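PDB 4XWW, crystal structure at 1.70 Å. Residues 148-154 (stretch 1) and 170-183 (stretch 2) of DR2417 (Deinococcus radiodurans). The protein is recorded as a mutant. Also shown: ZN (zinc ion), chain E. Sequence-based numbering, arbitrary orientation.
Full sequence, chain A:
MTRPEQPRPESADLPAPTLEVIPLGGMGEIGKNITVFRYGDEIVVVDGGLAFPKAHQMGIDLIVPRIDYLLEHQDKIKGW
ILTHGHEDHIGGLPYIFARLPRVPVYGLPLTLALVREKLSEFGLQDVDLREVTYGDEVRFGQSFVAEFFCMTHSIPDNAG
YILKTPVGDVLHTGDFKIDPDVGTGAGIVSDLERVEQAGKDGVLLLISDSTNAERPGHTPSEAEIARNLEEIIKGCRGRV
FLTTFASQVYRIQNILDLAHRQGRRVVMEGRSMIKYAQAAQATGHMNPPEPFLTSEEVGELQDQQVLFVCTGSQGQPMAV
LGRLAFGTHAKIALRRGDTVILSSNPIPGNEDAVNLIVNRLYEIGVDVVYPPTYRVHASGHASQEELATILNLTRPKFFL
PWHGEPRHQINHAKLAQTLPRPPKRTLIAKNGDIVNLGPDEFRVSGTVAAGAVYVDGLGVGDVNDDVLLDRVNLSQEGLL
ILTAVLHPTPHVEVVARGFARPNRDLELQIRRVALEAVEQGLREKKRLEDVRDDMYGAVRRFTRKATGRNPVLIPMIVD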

# COMPACT_ATOMS: atom_id res chain seq x y z
N PHE A 148 -26.67 27.37 5.09
CA PHE A 148 -26.40 25.94 5.12
C PHE A 148 -27.44 25.19 4.31
O PHE A 148 -28.61 25.55 4.32
CB PHE A 148 -26.40 25.44 6.57
CG PHE A 148 -25.24 25.95 7.39
CD1 PHE A 148 -25.24 27.23 7.91
CD2 PHE A 148 -24.15 25.13 7.66
CE1 PHE A 148 -24.17 27.70 8.65
CE2 PHE A 148 -23.08 25.60 8.41
CZ PHE A 148 -23.10 26.89 8.91
N PHE A 149 -27.03 24.13 3.61
CA PHE A 149 -28.02 23.24 3.00
C PHE A 149 -27.55 21.78 3.07
O PHE A 149 -26.36 21.49 3.20
CB PHE A 149 -28.34 23.66 1.56
CG PHE A 149 -27.14 23.65 0.66
CD1 PHE A 149 -26.34 24.77 0.53
CD2 PHE A 149 -26.81 22.51 -0.07
CE1 PHE A 149 -25.24 24.77 -0.30
CE2 PHE A 149 -25.69 22.48 -0.91
CZ PHE A 149 -24.89 23.62 -1.02
N CYS A 150 -28.51 20.87 3.00
CA CYS A 150 -28.21 19.45 3.19
C CYS A 150 -27.56 18.82 1.97
O CYS A 150 -28.03 18.98 0.85
CB CYS A 150 -29.50 18.71 3.53
SG CYS A 150 -29.24 16.95 3.82
N MET A 151 -26.47 18.08 2.19
CA MET A 151 -25.96 17.18 1.16
C MET A 151 -25.72 15.80 1.78
O MET A 151 -25.09 15.69 2.82
CB MET A 151 -24.67 17.71 0.52
CG MET A 151 -24.85 19.10 -0.15
SD MET A 151 -25.83 18.94 -1.66
CE MET A 151 -24.61 18.22 -2.72
N THR A 152 -26.24 14.76 1.14
CA THR A 152 -25.97 13.41 1.64
C THR A 152 -24.47 13.09 1.58
O THR A 152 -23.74 13.56 0.71
CB THR A 152 -26.74 12.33 0.85
OG1 THR A 152 -26.63 12.59 -0.56
CG2 THR A 152 -28.19 12.32 1.24
N HIS A 153 -24.05 12.29 2.55
CA HIS A 153 -22.65 11.90 2.73
C HIS A 153 -22.67 10.65 3.60
O HIS A 153 -23.74 10.11 3.88
CB HIS A 153 -21.87 13.08 3.37
CG HIS A 153 -20.37 12.92 3.36
ND1 HIS A 153 -19.69 12.19 2.41
CD2 HIS A 153 -19.44 13.41 4.21
CE1 HIS A 153 -18.39 12.24 2.67
NE2 HIS A 153 -18.22 12.95 3.77
N SER A 154 -21.50 10.21 4.05
CA SER A 154 -21.37 8.96 4.79
C SER A 154 -21.46 9.18 6.30
O SER A 154 -21.19 8.25 7.09
CB SER A 154 -20.04 8.31 4.44
OG SER A 154 -19.04 9.32 4.45
N VAL A 170 -20.34 32.21 -3.36
CA VAL A 170 -19.56 30.97 -3.46
C VAL A 170 -20.45 29.82 -3.00
O VAL A 170 -21.02 29.87 -1.91
CB VAL A 170 -18.29 31.02 -2.58
CG1 VAL A 170 -17.49 29.67 -2.65
CG2 VAL A 170 -17.40 32.24 -2.95
N LEU A 171 -20.62 28.80 -3.84
CA LEU A 171 -21.25 27.57 -3.38
C LEU A 171 -20.20 26.52 -3.12
O LEU A 171 -19.42 26.18 -4.00
CB LEU A 171 -22.27 27.05 -4.40
CG LEU A 171 -23.17 25.94 -3.84
CD1 LEU A 171 -24.59 26.11 -4.39
CD2 LEU A 171 -22.64 24.55 -4.15
N HIS A 172 -20.18 26.02 -1.89
CA HIS A 172 -19.26 24.95 -1.51
C HIS A 172 -20.11 23.71 -1.28
O HIS A 172 -20.99 23.72 -0.43
CB HIS A 172 -18.46 25.36 -0.27
CG HIS A 172 -17.36 24.42 0.10
ND1 HIS A 172 -16.37 24.75 1.00
CD2 HIS A 172 -17.07 23.17 -0.33
CE1 HIS A 172 -15.53 23.74 1.13
NE2 HIS A 172 -15.93 22.76 0.34
N THR A 173 -19.87 22.64 -2.04
CA THR A 173 -20.70 21.44 -1.93
C THR A 173 -20.54 20.73 -0.59
O THR A 173 -21.38 19.95 -0.20
CB THR A 173 -20.38 20.42 -3.04
OG1 THR A 173 -19.02 19.99 -2.93
CG2 THR A 173 -20.64 21.00 -4.41
N GLY A 174 -19.43 21.01 0.10
CA GLY A 174 -18.94 20.13 1.14
C GLY A 174 -18.54 18.81 0.53
O GLY A 174 -18.47 18.64 -0.68
N ASP A 175 -18.25 17.86 1.41
CA ASP A 175 -18.06 16.47 0.98
C ASP A 175 -19.44 15.89 0.74
O ASP A 175 -20.33 16.05 1.59
CB ASP A 175 -17.28 15.69 2.04
N PHE A 176 -19.66 15.24 -0.40
CA PHE A 176 -21.00 14.78 -0.73
C PHE A 176 -21.08 13.65 -1.73
O PHE A 176 -20.16 13.43 -2.52
CB PHE A 176 -21.84 15.94 -1.30
CG PHE A 176 -21.58 16.22 -2.77
CD1 PHE A 176 -20.45 16.93 -3.15
CD2 PHE A 176 -22.45 15.78 -3.75
CE1 PHE A 176 -20.20 17.21 -4.50
CE2 PHE A 176 -22.23 16.07 -5.11
CZ PHE A 176 -21.08 16.77 -5.48
N LYS A 177 -22.21 12.95 -1.69
CA LYS A 177 -22.70 12.13 -2.79
C LYS A 177 -24.14 12.56 -3.03
O LYS A 177 -24.68 13.35 -2.25
CB LYS A 177 -22.64 10.64 -2.44
CG LYS A 177 -23.59 10.32 -1.27
CD LYS A 177 -23.52 8.86 -0.78
CE LYS A 177 -23.92 7.89 -1.85
NZ LYS A 177 -24.30 6.56 -1.21
N ILE A 178 -24.78 12.08 -4.09
CA ILE A 178 -26.20 12.35 -4.24
C ILE A 178 -26.94 11.04 -4.07
O ILE A 178 -27.23 10.34 -5.04
CB ILE A 178 -26.56 13.01 -5.59
CG1 ILE A 178 -25.66 14.23 -5.82
CG2 ILE A 178 -28.06 13.48 -5.58
CD1 ILE A 178 -25.84 14.92 -7.17
N ASP A 179 -27.26 10.73 -2.82
CA ASP A 179 -27.97 9.49 -2.52
C ASP A 179 -29.47 9.73 -2.47
O ASP A 179 -29.96 10.51 -1.65
CB ASP A 179 -27.49 8.92 -1.19
CG ASP A 179 -27.83 7.44 -1.03
OD1 ASP A 179 -28.88 7.00 -1.54
OD2 ASP A 179 -27.06 6.72 -0.37
N PRO A 180 -30.21 9.06 -3.36
CA PRO A 180 -31.66 9.31 -3.38
C PRO A 180 -32.40 8.73 -2.16
O PRO A 180 -33.54 9.13 -1.90
CB PRO A 180 -32.13 8.62 -4.67
CG PRO A 180 -31.04 7.71 -5.06
CD PRO A 180 -29.75 8.26 -4.51
N ASP A 181 -31.75 7.83 -1.42
CA ASP A 181 -32.38 7.22 -0.25
C ASP A 181 -31.33 6.54 0.62
O ASP A 181 -30.87 5.45 0.29
CB ASP A 181 -33.46 6.22 -0.68
CG ASP A 181 -34.14 5.54 0.50
OD1 ASP A 181 -33.96 6.00 1.66
OD2 ASP A 181 -34.86 4.54 0.26
N VAL A 182 -30.95 7.17 1.73
CA VAL A 182 -29.93 6.57 2.59
C VAL A 182 -30.52 5.40 3.38
O VAL A 182 -29.79 4.65 4.01
CB VAL A 182 -29.29 7.59 3.54
CG1 VAL A 182 -28.42 8.55 2.75
CG2 VAL A 182 -30.35 8.35 4.33
N GLY A 183 -31.84 5.25 3.33
CA GLY A 183 -32.47 4.00 3.76
C GLY A 183 -33.00 3.97 5.18
O GLY A 183 -33.60 2.99 5.61
ZN ZN E . -16.54 13.58 4.97
O HOH W 1 -15.09 13.67 3.80

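Stretch 2 enters as the end of a strand and leaves as an irregular loop, and its contact with stretch 1 changes character on the way: mostly apolar packing at first, a zinc-binding histidine in the middle, and hydrogen bonds around one threonine toward the end. Together the two sides bury 535 Å².

Val170 lies out of reach, so the contact opens at Leu171. Its CA-to-CB bond points sideways, but the end of the side chain comes nearer, and Leu171 CD2 lies 4.0 Å from Phe149 CZ, near the plane of that ring at its edge. Phe149 behaves the same way from the other side: a sideways start, then a long aromatic reach in the p rotamer that brings Phe149 CZ to 3.9 Å from His172 O. A large flat side chain suits a place where the backbones are still too far apart for small residues to meet.

At Thr173 the contact passes to Met151, whose CG sits 3.6 Å from Thr173 O. This carbonyl is buried by the contact without a polar partner, a cost the apolar packing leaves unpaid. The Thr173 side chain turns back on its own stretch, Thr173 OG1 donating to Gly174 O at 2.7 Å. Gly174 has a positive phi of 64°, which by itself favours glycine.

Asp175 is modelled only as far as CB, but that atom matters: Asp175 CB lies over one face of the His153 imidazole, 3.4 Å from His153 NE2 and 3.7 Å from the ring centroid, in a CH-pi contact. His153 NE2 also binds ZN at 2.2 Å, so a ring committed to the metal also offers a flat surface for stretch 2 to rest on.

The alpha carbons come closest at Phe176, whose CA is 4.8 Å from His153 CA. Its CA-to-CB bond points away overall, yet the ring still meets Met151, with Met151 CE 3.4 Å from Phe176 CD2. Met151, bent through three m torsions, is flexible enough to fold its methyl end against that ring. Close by, Phe176 CA makes a CA-H...O contact of 3.3 Å with Thr152 O.

That carbonyl is claimed more strongly by the next residue: Lys177 N donates to Thr152 O at 2.9 Å and 166°, nearly straight. Thr152 then adds its side chain. With its CA-to-CB bond toward stretch 2 and chi1 in p, Thr152 OG1 donates to Lys177 O at 2.7 Å and accepts from Asp179 N at 3.0 Å and 176°. One small hydroxyl thus serves two backbone groups that flank Ile178, whose own CA-to-CB bond points away.

Lys177 and Asp179 brace this turn from within stretch 2 through a salt bridge, Lys177 NZ to Asp179 OD2 at 2.9 Å, while Asp179 OD1 accepts from Asp181 N at 3.0 Å. Pro180 and Asp181 stay exposed and make no contact across. Val182 closes the interface, its CG1 4.1 Å from Thr152 CG2, so the threonine uses its methyl as well as its hydroxyl.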